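Local coordinates for protein geranyltranstransferase (Agrobacterium tumefaciens, PDB 2H8O) that probably catalyses the condensation of geranyl diphosphate with isopentenyl diphosphate to give farnesyl diphosphate, at residues Met77-Leu82 with Arg144-Ala149; Arg89-Ile94 with Ala320-Ala325; Phe258-Asp263 with Ala296-Lys301. One frame throughout, in Å; residues are numbered along the deposited sequence.

Overall arrangement
All three contacts belong to one helical polyprenyl synthetase fold and share no helix. Contact 2 is the most buried and is wholly apolar. Its centre is about 12 Å from the centre of the chain, against about 19 Å for the others. It pairs helix 88-99 with helix 321-331. Contact 3, partly buried, pairs helix 241-267 with helix 295-312 and mixes leucine packing with a lysine stem and an indole. Contact 1, near the surface, sets helix 71-82 against helix 142-145 and the bend before helix 148-167, with a lysine chain over a histidine ring. Contacts 2 and 3 touch through Arg89 NH2 and Phe258 CZ, 3.9 Å apart. Contacts 1 and 2 lie on opposite sides of the chain's centre.

Contact 1. Residues Met77-Leu82 with Arg144-Ala149; sequences MRHGVL and RKFDEA
The side chain of Lys145 overlaps one face of the His79 ring. Its CD atom does the touching. It lies 3.5 Å from the centroid of the His79 ring and 19° off the ring normal, which makes a CH-pi contact. The carbon sits somewhat toward the rim, and Lys145 CD is 3.4 Å from His79 CE1. Lys145 CE follows over the ND1-CE1 edge, 4.0 Å from His79 ND1. The chain is extended until its last torsion, where it bends (chi4 77°). The ammonium group does not bond to the imidazole: Lys145 NZ stays 5.0 Å from His79 ND1.

Phe146 meets the stem of the same histidine. Its ring edge is turned to the stem, with Phe146 CE2 4.0 Å from His79 CB. The Phe146 side chain also touches Asn72, Glu75 and Ala76 of helix 71-82.

The polar end of His79 is held elsewhere. Its NE2 makes a hydrogen bond to the carbonyl oxygen of Pro140, in the short hairpin of strands 135-136 and 139-140. His79 therefore joins helix 71-82 to that hairpin and to helix 142-145 with the bend behind it. Phe146 is the first residue to leave helical geometry after helix 142-145. Asp147 then N-caps helix 148-167, and its OD1 also bonds to Thr150 OG1. The end of helix 142-145 and the bend after it thus press on helix 71-82, the one with lysine methylenes, the other with a phenyl ring. Met77, whose side chain leaves helix 71-82 away from this contact, packs on Ile191 of the second subunit.

The bond to a carbonyl implies a proton on NE2 and helps set the ring rotation; the nearby ammonium group may disfavour a second proton on ND1.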
ATOM      1  N   MET A  77      12.106  -6.343   6.925  1.00 15.08           N
ATOM      2  CA  MET A  77      10.843  -5.808   7.438  1.00 14.30           C
ATOM      3  C   MET A  77      10.876  -5.761   8.969  1.00 14.60           C
ATOM      4  O   MET A  77      10.513  -4.755   9.559  1.00 15.50           O
ATOM      5  CB  MET A  77       9.630  -6.623   6.956  1.00 14.34           C
ATOM      6  CG  MET A  77       9.420  -6.636   5.426  1.00 14.10           C
ATOM      7  SD  MET A  77       8.204  -7.895   4.809  1.00 10.90           S
ATOM      8  CE  MET A  77       6.665  -7.192   5.474  1.00 15.46           C
ATOM      9  N   ARG A  78      11.270  -6.860   9.611  1.00 14.37           N
ATOM     10  CA  ARG A  78      11.377  -6.888  11.062  1.00 15.65           C
ATOM     11  C   ARG A  78      12.342  -5.825  11.586  1.00 15.30           C
ATOM     12  O   ARG A  78      12.071  -5.176  12.612  1.00 16.33           O
ATOM     13  CB  ARG A  78      11.825  -8.254  11.542  1.00 15.78           C
ATOM     14  CG  ARG A  78      10.834  -9.384  11.340  1.00 16.40           C
ATOM     15  CD  ARG A  78      11.482 -10.707  11.708  1.00 18.51           C
ATOM     16  NE  ARG A  78      10.606 -11.833  11.400  1.00 19.34           N
ATOM     17  CZ  ARG A  78      11.011 -13.021  10.965  1.00 22.36           C
ATOM     18  NH1 ARG A  78      10.114 -13.969  10.727  1.00 21.94           N
ATOM     19  NH2 ARG A  78      12.311 -13.288  10.784  1.00 24.04           N
ATOM     20  N   HIS A  79      13.459  -5.639  10.884  1.00 15.49           N
ATOM     21  CA  HIS A  79      14.440  -4.632  11.273  1.00 15.77           C
ATOM     22  C   HIS A  79      13.807  -3.241  11.205  1.00 16.27           C
ATOM     23  O   HIS A  79      13.993  -2.412  12.097  1.00 16.52           O
ATOM     24  CB  HIS A  79      15.698  -4.696  10.403  1.00 16.14           C
ATOM     25  CG  HIS A  79      16.828  -3.869  10.942  1.00 16.22           C
ATOM     26  ND1 HIS A  79      17.565  -4.251  12.042  1.00 21.02           N
ATOM     27  CD2 HIS A  79      17.309  -2.659  10.566  1.00 17.75           C
ATOM     28  CE1 HIS A  79      18.472  -3.324  12.302  1.00 20.35           C
ATOM     29  NE2 HIS A  79      18.344  -2.352  11.415  1.00 18.51           N
ATOM     30  N   GLY A  80      13.042  -2.994  10.149  1.00 16.08           N
ATOM     31  CA  GLY A  80      12.365  -1.717   9.981  1.00 16.39           C
ATOM     32  C   GLY A  80      11.388  -1.443  11.108  1.00 16.67           C
ATOM     33  O   GLY A  80      11.285  -0.324  11.613  1.00 18.32           O
ATOM     34  N   VAL A  81      10.673  -2.482  11.523  1.00 16.53           N
ATOM     35  CA  VAL A  81       9.729  -2.372  12.640  1.00 17.09           C
ATOM     36  C   VAL A  81      10.463  -2.212  13.986  1.00 18.49           C
ATOM     37  O   VAL A  81      10.070  -1.396  14.814  1.00 18.73           O
ATOM     38  CB  VAL A  81       8.741  -3.544  12.654  1.00 16.59           C
ATOM     39  CG1 VAL A  81       7.862  -3.525  13.888  1.00 17.46           C
ATOM     40  CG2 VAL A  81       7.849  -3.502  11.412  1.00 17.07           C
ATOM     41  N   LEU A  82      11.541  -2.950  14.183  1.00 19.49           N
ATOM     42  CA  LEU A  82      12.358  -2.825  15.396  1.00 20.89           C
ATOM     43  C   LEU A  82      12.804  -1.388  15.650  1.00 21.73           C
ATOM     44  O   LEU A  82      12.785  -0.923  16.794  1.00 23.50           O
ATOM     45  CB  LEU A  82      13.601  -3.719  15.284  1.00 20.97           C
ATOM     46  CG  LEU A  82      14.428  -3.778  16.563  1.00 21.73           C
ATOM     47  CD1 LEU A  82      13.660  -4.534  17.622  1.00 24.62           C
ATOM     48  CD2 LEU A  82      15.756  -4.444  16.247  1.00 22.71           C
ATOM     49  N   ARG A 144      21.463   0.011   5.061  1.00 19.03           N
ATOM     50  CA  ARG A 144      22.838  -0.223   5.533  1.00 19.71           C
ATOM     51  C   ARG A 144      23.037  -1.658   6.010  1.00 19.89           C
ATOM     52  O   ARG A 144      24.038  -2.288   5.663  1.00 21.38           O
ATOM     53  CB  ARG A 144      23.189   0.769   6.641  1.00 20.47           C
ATOM     54  CG  ARG A 144      23.209   2.201   6.156  1.00 24.37           C
ATOM     55  CD  ARG A 144      24.503   2.541   5.488  1.00 30.56           C
ATOM     56  NE  ARG A 144      25.578   2.542   6.474  1.00 34.04           N
ATOM     57  CZ  ARG A 144      26.863   2.757   6.204  1.00 35.53           C
ATOM     58  NH1 ARG A 144      27.263   2.997   4.957  1.00 37.07           N
ATOM     59  NH2 ARG A 144      27.749   2.729   7.188  1.00 36.53           N
ATOM     60  N   LYS A 145      22.100  -2.185   6.788  1.00 19.48           N
ATOM     61  CA  LYS A 145      22.187  -3.568   7.273  1.00 19.59           C
ATOM     62  C   LYS A 145      21.967  -4.612   6.158  1.00 19.28           C
ATOM     63  O   LYS A 145      22.584  -5.689   6.159  1.00 19.55           O
ATOM     64  CB  LYS A 145      21.192  -3.777   8.420  1.00 20.20           C
ATOM     65  CG  LYS A 145      21.216  -5.170   9.028  1.00 20.77           C
ATOM     66  CD  LYS A 145      20.450  -5.215  10.339  1.00 21.94           C
ATOM     67  CE  LYS A 145      20.562  -6.605  10.998  1.00 25.96           C
ATOM     68  NZ  LYS A 145      21.876  -6.847  11.661  1.00 29.80           N
ATOM     69  N   PHE A 146      21.097  -4.286   5.205  1.00 18.68           N
ATOM     70  CA  PHE A 146      20.808  -5.137   4.055  1.00 18.70           C
ATOM     71  C   PHE A 146      21.389  -4.445   2.822  1.00 18.87           C
ATOM     72  O   PHE A 146      22.614  -4.380   2.663  1.00 19.16           O
ATOM     73  CB  PHE A 146      19.289  -5.414   3.973  1.00 18.53           C
ATOM     74  CG  PHE A 146      18.771  -6.139   5.187  1.00 17.56           C
ATOM     75  CD1 PHE A 146      18.698  -7.521   5.211  1.00 19.76           C
ATOM     76  CD2 PHE A 146      18.447  -5.437   6.339  1.00 17.69           C
ATOM     77  CE1 PHE A 146      18.276  -8.190   6.354  1.00 18.69           C
ATOM     78  CE2 PHE A 146      18.020  -6.097   7.483  1.00 18.62           C
ATOM     79  CZ  PHE A 146      17.930  -7.480   7.484  1.00 18.55           C
ATOM     80  N   ASP A 147      20.530  -3.938   1.949  1.00 18.55           N
ATOM     81  CA  ASP A 147      20.951  -3.089   0.840  1.00 18.48           C
ATOM     82  C   ASP A 147      19.771  -2.217   0.412  1.00 18.20           C
ATOM     83  O   ASP A 147      18.658  -2.363   0.942  1.00 17.01           O
ATOM     84  CB  ASP A 147      21.551  -3.892  -0.325  1.00 18.71           C
ATOM     85  CG  ASP A 147      20.603  -4.913  -0.938  1.00 21.13           C
ATOM     86  OD1 ASP A 147      19.367  -4.775  -0.890  1.00 19.27           O
ATOM     87  OD2 ASP A 147      21.125  -5.856  -1.556  1.00 25.57           O
ATOM     88  N   GLU A 148      20.013  -1.303  -0.531  1.00 18.27           N
ATOM     89  CA  GLU A 148      18.969  -0.344  -0.914  1.00 18.10           C
ATOM     90  C   GLU A 148      17.757  -1.061  -1.539  1.00 16.95           C
ATOM     91  O   GLU A 148      16.627  -0.747  -1.202  1.00 16.56           O
ATOM     92  CB  GLU A 148      19.505   0.732  -1.863  1.00 18.69           C
ATOM     93  CG  GLU A 148      20.373   1.767  -1.177  1.00 21.09           C
ATOM     94  CD  GLU A 148      20.865   2.842  -2.120  1.00 21.27           C
ATOM     95  OE1 GLU A 148      20.095   3.289  -2.987  1.00 27.67           O
ATOM     96  OE2 GLU A 148      22.030   3.249  -1.967  1.00 27.21           O
ATOM     97  N   ALA A 149      17.984  -2.019  -2.443  1.00 16.77           N
ATOM     98  CA  ALA A 149      16.885  -2.792  -3.047  1.00 16.36           C
ATOM     99  C   ALA A 149      15.979  -3.451  -1.988  1.00 16.01           C
ATOM    100  O   ALA A 149      14.746  -3.370  -2.039  1.00 15.78           O
ATOM    101  CB  ALA A 149      17.458  -3.871  -3.978  1.00 17.13           C
TER

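Contact 2. Residues Arg89-Ile94 with Ala320-Ala325; sequences RPFLVI and AAILIA
Phe91 reaches Ile322 of helix 321-331 with the far end of its ring. Phe91 CZ lies 3.6 Å from Ile322 CG2, and Phe91 CE1 is 4.1 Å from the same methyl. With CG anti to the backbone N (chi1 167°), the phenyl group extends across the gap between the helices. The branch methyl of Ile322 meets it obliquely. Nearer the CE2 edge, and on the same side of the ring plane, Leu323 CD2 makes a looser contact, 4.4 Å from Phe91 CE2.

Leu92 and Leu323 meet methyl to methyl, with Leu92 CD2 3.9 Å from Leu323 CD2. Leu323 CD2 therefore touches both Phe91 and Leu92, the former loosely. Leu92 also packs on Leu226 and Ala229 of helix 211-237, while Leu323 reaches along to Leu99.

An aromatic pair completes the set. Phe91 stacks edge-to-face with Phe39 of helix 34-57, and Arg42 of that helix touches both Phe91 and Ile322. Helices 34-57 and 211-237 thus flank the contact. The axes of the two segments run nearly antiparallel, at 152°, and are 10.9 Å apart. That wide spacing is filled by the long side chains. Helix 88-99 begins just after the GGKR sequence, which in relatives of this family binds isopentenyl diphosphate, so helix 321-331 probably packs on a helix that borders the substrate site.

No hydrogen bond crosses between the segments, and the backbone groups are paired within their own helices. Cohesion here depends on close fit and on the exclusion of water, with no polar group to set the register.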
ATOM      1  N   ARG A  89       1.686   5.920  17.691  1.00 15.64           N
ATOM      2  CA  ARG A  89       0.527   5.792  16.799  1.00 15.84           C
ATOM      3  C   ARG A  89      -0.408   4.616  17.215  1.00 16.28           C
ATOM      4  O   ARG A  89      -1.615   4.822  17.387  1.00 16.61           O
ATOM      5  CB  ARG A  89       0.970   5.752  15.335  1.00 16.43           C
ATOM      6  CG  ARG A  89       1.526   7.116  14.937  1.00 16.64           C
ATOM      7  CD  ARG A  89       2.337   7.103  13.660  1.00 15.61           C
ATOM      8  NE  ARG A  89       3.044   8.373  13.459  1.00 16.96           N
ATOM      9  CZ  ARG A  89       4.149   8.725  14.107  1.00 16.75           C
ATOM     10  NH1 ARG A  89       4.713   7.913  15.011  1.00 18.81           N
ATOM     11  NH2 ARG A  89       4.710   9.894  13.855  1.00 18.77           N
ATOM     12  N   PRO A  90       0.145   3.401  17.409  1.00 16.38           N
ATOM     13  CA  PRO A  90      -0.687   2.350  17.993  1.00 16.35           C
ATOM     14  C   PRO A  90      -1.303   2.703  19.350  1.00 15.88           C
ATOM     15  O   PRO A  90      -2.437   2.327  19.620  1.00 16.03           O
ATOM     16  CB  PRO A  90       0.268   1.163  18.144  1.00 17.35           C
ATOM     17  CG  PRO A  90       1.494   1.514  17.514  1.00 17.80           C
ATOM     18  CD  PRO A  90       1.469   2.901  16.997  1.00 16.57           C
ATOM     19  N   PHE A  91      -0.557   3.414  20.193  1.00 15.96           N
ATOM     20  CA  PHE A  91      -1.073   3.845  21.478  1.00 15.80           C
ATOM     21  C   PHE A  91      -2.372   4.619  21.278  1.00 15.54           C
ATOM     22  O   PHE A  91      -3.383   4.384  21.966  1.00 15.89           O
ATOM     23  CB  PHE A  91      -0.049   4.713  22.211  1.00 17.12           C
ATOM     24  CG  PHE A  91      -0.608   5.434  23.383  1.00 17.03           C
ATOM     25  CD1 PHE A  91      -0.528   4.901  24.659  1.00 18.51           C
ATOM     26  CD2 PHE A  91      -1.242   6.659  23.219  1.00 18.98           C
ATOM     27  CE1 PHE A  91      -1.068   5.601  25.741  1.00 20.42           C
ATOM     28  CE2 PHE A  91      -1.777   7.333  24.304  1.00 20.58           C
ATOM     29  CZ  PHE A  91      -1.683   6.812  25.540  1.00 21.39           C
ATOM     30  N   LEU A  92      -2.345   5.554  20.324  1.00 15.34           N
ATOM     31  CA  LEU A  92      -3.495   6.419  20.091  1.00 15.50           C
ATOM     32  C   LEU A  92      -4.698   5.629  19.560  1.00 15.02           C
ATOM     33  O   LEU A  92      -5.851   5.872  19.967  1.00 16.24           O
ATOM     34  CB  LEU A  92      -3.126   7.577  19.152  1.00 14.98           C
ATOM     35  CG  LEU A  92      -2.153   8.613  19.744  1.00 15.45           C
ATOM     36  CD1 LEU A  92      -1.576   9.505  18.639  1.00 16.17           C
ATOM     37  CD2 LEU A  92      -2.828   9.450  20.828  1.00 17.83           C
ATOM     38  N   VAL A  93      -4.452   4.668  18.676  1.00 14.99           N
ATOM     39  CA  VAL A  93      -5.525   3.794  18.192  1.00 15.23           C
ATOM     40  C   VAL A  93      -6.163   2.999  19.354  1.00 15.33           C
ATOM     41  O   VAL A  93      -7.398   3.023  19.579  1.00 16.06           O
ATOM     42  CB  VAL A  93      -5.041   2.838  17.104  1.00 15.30           C
ATOM     43  CG1 VAL A  93      -6.190   1.905  16.696  1.00 15.39           C
ATOM     44  CG2 VAL A  93      -4.500   3.618  15.887  1.00 14.95           C
ATOM     45  N   ILE A  94      -5.312   2.315  20.100  1.00 15.87           N
ATOM     46  CA  ILE A  94      -5.750   1.495  21.227  1.00 15.25           C
ATOM     47  C   ILE A  94      -6.558   2.334  22.217  1.00 15.00           C
ATOM     48  O   ILE A  94      -7.615   1.913  22.700  1.00 15.98           O
ATOM     49  CB  ILE A  94      -4.520   0.858  21.922  1.00 15.56           C
ATOM     50  CG1 ILE A  94      -3.889  -0.213  21.006  1.00 15.96           C
ATOM     51  CG2 ILE A  94      -4.915   0.248  23.283  1.00 15.92           C
ATOM     52  CD1 ILE A  94      -2.488  -0.606  21.380  1.00 16.25           C
ATOM     53  N   ALA A 320     -11.316   9.880  29.782  1.00 19.01           N
ATOM     54  CA  ALA A 320     -10.425  10.561  28.823  1.00 19.13           C
ATOM     55  C   ALA A 320      -9.039  10.895  29.411  1.00 18.55           C
ATOM     56  O   ALA A 320      -8.192  11.447  28.734  1.00 17.47           O
ATOM     57  CB  ALA A 320     -11.105  11.836  28.279  1.00 19.46           C
ATOM     58  N   ALA A 321      -8.790  10.538  30.666  1.00 18.88           N
ATOM     59  CA  ALA A 321      -7.545  10.923  31.345  1.00 18.99           C
ATOM     60  C   ALA A 321      -6.276  10.482  30.616  1.00 19.34           C
ATOM     61  O   ALA A 321      -5.310  11.245  30.542  1.00 19.44           O
ATOM     62  CB  ALA A 321      -7.519  10.359  32.778  1.00 19.99           C
ATOM     63  N   ILE A 322      -6.286   9.258  30.103  1.00 18.78           N
ATOM     64  CA  ILE A 322      -5.115   8.709  29.405  1.00 19.28           C
ATOM     65  C   ILE A 322      -4.798   9.474  28.130  1.00 18.63           C
ATOM     66  O   ILE A 322      -3.644   9.806  27.864  1.00 18.46           O
ATOM     67  CB  ILE A 322      -5.306   7.208  29.097  1.00 19.41           C
ATOM     68  CG1 ILE A 322      -5.192   6.421  30.405  1.00 21.04           C
ATOM     69  CG2 ILE A 322      -4.290   6.723  28.085  1.00 20.41           C
ATOM     70  CD1 ILE A 322      -5.555   4.999  30.280  1.00 22.24           C
ATOM     71  N   LEU A 323      -5.814   9.745  27.326  1.00 18.13           N
ATOM     72  CA  LEU A 323      -5.599  10.520  26.095  1.00 18.30           C
ATOM     73  C   LEU A 323      -5.236  11.963  26.384  1.00 18.50           C
ATOM     74  O   LEU A 323      -4.430  12.551  25.671  1.00 18.92           O
ATOM     75  CB  LEU A 323      -6.809  10.454  25.182  1.00 17.18           C
ATOM     76  CG  LEU A 323      -6.905   9.155  24.388  1.00 17.93           C
ATOM     77  CD1 LEU A 323      -8.277   9.044  23.721  1.00 19.40           C
ATOM     78  CD2 LEU A 323      -5.757   9.023  23.360  1.00 16.72           C
ATOM     79  N   ILE A 324      -5.836  12.542  27.416  1.00 19.51           N
ATOM     80  CA  ILE A 324      -5.481  13.913  27.811  1.00 20.20           C
ATOM     81  C   ILE A 324      -4.020  13.958  28.285  1.00 20.67           C
ATOM     82  O   ILE A 324      -3.288  14.889  27.941  1.00 20.55           O
ATOM     83  CB  ILE A 324      -6.465  14.461  28.852  1.00 21.11           C
ATOM     84  CG1 ILE A 324      -7.796  14.735  28.151  1.00 20.94           C
ATOM     85  CG2 ILE A 324      -5.928  15.743  29.519  1.00 20.25           C
ATOM     86  CD1 ILE A 324      -8.906  15.101  29.082  1.00 21.48           C
ATOM     87  N   ALA A 325      -3.585  12.926  29.010  1.00 20.65           N
ATOM     88  CA  ALA A 325      -2.185  12.805  29.452  1.00 20.94           C
ATOM     89  C   ALA A 325      -1.238  12.695  28.257  1.00 21.26           C
ATOM     90  O   ALA A 325      -0.131  13.228  28.291  1.00 21.31           O
ATOM     91  CB  ALA A 325      -2.010  11.621  30.375  1.00 21.17           C
TER

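Contact 3. Residues Phe258-Asp263 with Ala296-Lys301; sequences FQLADD and AWAREK
Leu260 is the centre of the apolar contact, and its two methyls divide the work. Leu260 CD2 lies 3.9 Å from Ala298 CB and 4.1 Å from Trp297 CZ3. Leu260 CD1 turns to the stem of Lys301, 3.8 Å from its CG, and lies equally close to the carbonyl oxygen of Ala298. The first torsion of Leu260 (chi1 -91°) is well off the usual staggered value, and this sets the fork astride Ala298. The lysine stem also lies over one face of the Trp297 ring, and Arg293 makes a cation-pi contact with that indole.

The segment axes, in helices 241-267 and 295-312, are only roughly antiparallel, at 142°, and 9.9 Å apart. Segment 258-263 leads into the second aspartate-rich DDxxD motif of the polyprenyl synthetases. Asp262 and Asp263 are its first two acids; in relatives this motif binds magnesium and through it the allylic diphosphate.

The polar contact lies within helix 241-267. Gln259 NE2 donates a nearly straight hydrogen bond to Asp263 OD2, 2.9 Å away, on its syn side but 35° out of the carboxylate plane. Gln259 OE1 bonds to Thr222 OG1, and the amide is thereby fixed at both ends.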
ATOM      1  N   PHE A 258       2.513  17.665  18.365  1.00 19.95           N
ATOM      2  CA  PHE A 258       3.642  16.775  18.079  1.00 20.93           C
ATOM      3  C   PHE A 258       4.700  17.488  17.246  1.00 21.32           C
ATOM      4  O   PHE A 258       5.884  17.456  17.565  1.00 21.77           O
ATOM      5  CB  PHE A 258       3.115  15.527  17.377  1.00 21.47           C
ATOM      6  CG  PHE A 258       4.175  14.528  16.981  1.00 22.20           C
ATOM      7  CD1 PHE A 258       4.447  13.431  17.787  1.00 24.85           C
ATOM      8  CD2 PHE A 258       4.862  14.675  15.784  1.00 24.90           C
ATOM      9  CE1 PHE A 258       5.402  12.504  17.413  1.00 25.28           C
ATOM     10  CE2 PHE A 258       5.812  13.764  15.402  1.00 24.54           C
ATOM     11  CZ  PHE A 258       6.090  12.676  16.212  1.00 24.73           C
ATOM     12  N   GLN A 259       4.246  18.173  16.202  1.00 21.13           N
ATOM     13  CA  GLN A 259       5.145  18.888  15.295  1.00 22.11           C
ATOM     14  C   GLN A 259       5.858  20.054  15.988  1.00 22.35           C
ATOM     15  O   GLN A 259       7.081  20.180  15.891  1.00 22.16           O
ATOM     16  CB  GLN A 259       4.346  19.400  14.088  1.00 22.15           C
ATOM     17  CG  GLN A 259       5.185  20.070  13.014  1.00 23.27           C
ATOM     18  CD  GLN A 259       6.181  19.111  12.412  1.00 24.79           C
ATOM     19  OE1 GLN A 259       5.816  17.995  12.014  1.00 28.75           O
ATOM     20  NE2 GLN A 259       7.454  19.516  12.354  1.00 27.37           N
ATOM     21  N   LEU A 260       5.099  20.906  16.680  1.00 22.54           N
ATOM     22  CA  LEU A 260       5.667  22.058  17.393  1.00 23.54           C
ATOM     23  C   LEU A 260       6.668  21.637  18.458  1.00 24.59           C
ATOM     24  O   LEU A 260       7.764  22.174  18.532  1.00 24.90           O
ATOM     25  CB  LEU A 260       4.576  22.875  18.074  1.00 23.84           C
ATOM     26  CG  LEU A 260       3.905  24.025  17.348  1.00 24.54           C
ATOM     27  CD1 LEU A 260       2.913  24.674  18.279  1.00 23.65           C
ATOM     28  CD2 LEU A 260       4.933  25.043  16.864  1.00 22.80           C
ATOM     29  N   ALA A 261       6.282  20.674  19.290  1.00 25.10           N
ATOM     30  CA  ALA A 261       7.156  20.207  20.363  1.00 26.14           C
ATOM     31  C   ALA A 261       8.476  19.724  19.784  1.00 27.05           C
ATOM     32  O   ALA A 261       9.539  20.012  20.342  1.00 26.72           O
ATOM     33  CB  ALA A 261       6.484  19.087  21.185  1.00 25.90           C
ATOM     34  N   ASP A 262       8.402  19.011  18.665  1.00 28.75           N
ATOM     35  CA  ASP A 262       9.590  18.447  18.029  1.00 29.18           C
ATOM     36  C   ASP A 262      10.490  19.550  17.491  1.00 29.73           C
ATOM     37  O   ASP A 262      11.710  19.512  17.689  1.00 29.66           O
ATOM     38  CB  ASP A 262       9.219  17.480  16.903  1.00 29.87           C
ATOM     39  CG  ASP A 262      10.318  16.475  16.624  1.00 31.60           C
ATOM     40  OD1 ASP A 262      10.647  15.698  17.551  1.00 37.37           O
ATOM     41  OD2 ASP A 262      10.857  16.462  15.495  1.00 36.27           O
ATOM     42  N   ASP A 263       9.892  20.535  16.821  1.00 30.05           N
ATOM     43  CA  ASP A 263      10.660  21.644  16.274  1.00 30.87           C
ATOM     44  C   ASP A 263      11.248  22.516  17.386  1.00 31.55           C
ATOM     45  O   ASP A 263      12.343  23.041  17.232  1.00 31.54           O
ATOM     46  CB  ASP A 263       9.815  22.477  15.300  1.00 30.42           C
ATOM     47  CG  ASP A 263       9.487  21.724  14.016  1.00 29.89           C
ATOM     48  OD1 ASP A 263      10.275  20.838  13.611  1.00 28.75           O
ATOM     49  OD2 ASP A 263       8.436  22.018  13.408  1.00 28.57           O
ATOM     50  N   ALA A 296       8.645  31.860  21.739  1.00 30.51           N
ATOM     51  CA  ALA A 296       7.587  32.307  22.652  1.00 30.39           C
ATOM     52  C   ALA A 296       6.197  32.048  22.062  1.00 30.27           C
ATOM     53  O   ALA A 296       5.290  31.578  22.764  1.00 30.09           O
ATOM     54  CB  ALA A 296       7.758  33.792  22.989  1.00 30.43           C
ATOM     55  N   TRP A 297       6.040  32.341  20.774  1.00 29.90           N
ATOM     56  CA  TRP A 297       4.787  32.074  20.079  1.00 29.76           C
ATOM     57  C   TRP A 297       4.505  30.570  20.100  1.00 29.55           C
ATOM     58  O   TRP A 297       3.390  30.142  20.380  1.00 28.99           O
ATOM     59  CB  TRP A 297       4.841  32.570  18.628  1.00 30.14           C
ATOM     60  CG  TRP A 297       3.606  32.223  17.853  1.00 30.19           C
ATOM     61  CD1 TRP A 297       2.486  32.997  17.695  1.00 30.81           C
ATOM     62  CD2 TRP A 297       3.352  31.003  17.151  1.00 30.75           C
ATOM     63  NE1 TRP A 297       1.556  32.328  16.933  1.00 31.27           N
ATOM     64  CE2 TRP A 297       2.061  31.103  16.585  1.00 30.75           C
ATOM     65  CE3 TRP A 297       4.092  29.838  16.941  1.00 30.30           C
ATOM     66  CZ2 TRP A 297       1.497  30.078  15.823  1.00 31.56           C
ATOM     67  CZ3 TRP A 297       3.529  28.816  16.182  1.00 30.56           C
ATOM     68  CH2 TRP A 297       2.247  28.943  15.633  1.00 30.51           C
ATOM     69  N   ALA A 298       5.533  29.784  19.803  1.00 29.47           N
ATOM     70  CA  ALA A 298       5.386  28.329  19.710  1.00 29.34           C
ATOM     71  C   ALA A 298       5.004  27.706  21.053  1.00 29.45           C
ATOM     72  O   ALA A 298       4.146  26.829  21.118  1.00 28.71           O
ATOM     73  CB  ALA A 298       6.660  27.701  19.162  1.00 29.17           C
ATOM     74  N   ARG A 299       5.628  28.164  22.129  1.00 29.33           N
ATOM     75  CA  ARG A 299       5.348  27.605  23.445  1.00 30.03           C
ATOM     76  C   ARG A 299       3.930  27.936  23.917  1.00 29.64           C
ATOM     77  O   ARG A 299       3.269  27.102  24.536  1.00 29.30           O
ATOM     78  CB  ARG A 299       6.426  28.025  24.464  1.00 30.50           C
ATOM     79  CG  ARG A 299       7.794  27.386  24.164  1.00 31.30           C
ATOM     80  CD  ARG A 299       8.778  27.471  25.333  1.00 32.46           C
ATOM     81  NE  ARG A 299      10.142  27.127  24.918  1.00 33.93           N
ATOM     82  CZ  ARG A 299      10.586  25.891  24.656  1.00 35.71           C
ATOM     83  NH1 ARG A 299       9.793  24.824  24.767  1.00 36.38           N
ATOM     84  NH2 ARG A 299      11.852  25.713  24.276  1.00 35.66           N
ATOM     85  N   GLU A 300       3.451  29.137  23.607  1.00 29.56           N
ATOM     86  CA  GLU A 300       2.071  29.510  23.928  1.00 29.40           C
ATOM     87  C   GLU A 300       1.072  28.709  23.076  1.00 28.70           C
ATOM     88  O   GLU A 300       0.067  28.239  23.590  1.00 27.83           O
ATOM     89  CB  GLU A 300       1.855  31.022  23.754  1.00 29.73           C
ATOM     90  CG  GLU A 300       0.391  31.496  23.760  1.00 31.03           C
ATOM     91  CD  GLU A 300      -0.373  31.143  25.034  1.00 34.96           C
ATOM     92  OE1 GLU A 300      -1.624  31.117  24.976  1.00 36.92           O
ATOM     93  OE2 GLU A 300       0.260  30.895  26.088  1.00 38.04           O
ATOM     94  N   LYS A 301       1.366  28.554  21.789  1.00 28.62           N
ATOM     95  CA  LYS A 301       0.489  27.798  20.889  1.00 28.53           C
ATOM     96  C   LYS A 301       0.406  26.322  21.311  1.00 28.02           C
ATOM     97  O   LYS A 301      -0.668  25.729  21.265  1.00 26.70           O
ATOM     98  CB  LYS A 301       0.948  27.947  19.434  1.00 28.89           C
ATOM     99  CG  LYS A 301       0.085  27.238  18.378  1.00 30.15           C
ATOM    100  CD  LYS A 301      -1.398  27.666  18.407  1.00 33.75           C
ATOM    101  CE  LYS A 301      -1.651  29.050  17.840  1.00 35.97           C
ATOM    102  NZ  LYS A 301      -1.881  29.031  16.354  1.00 38.21           N
TER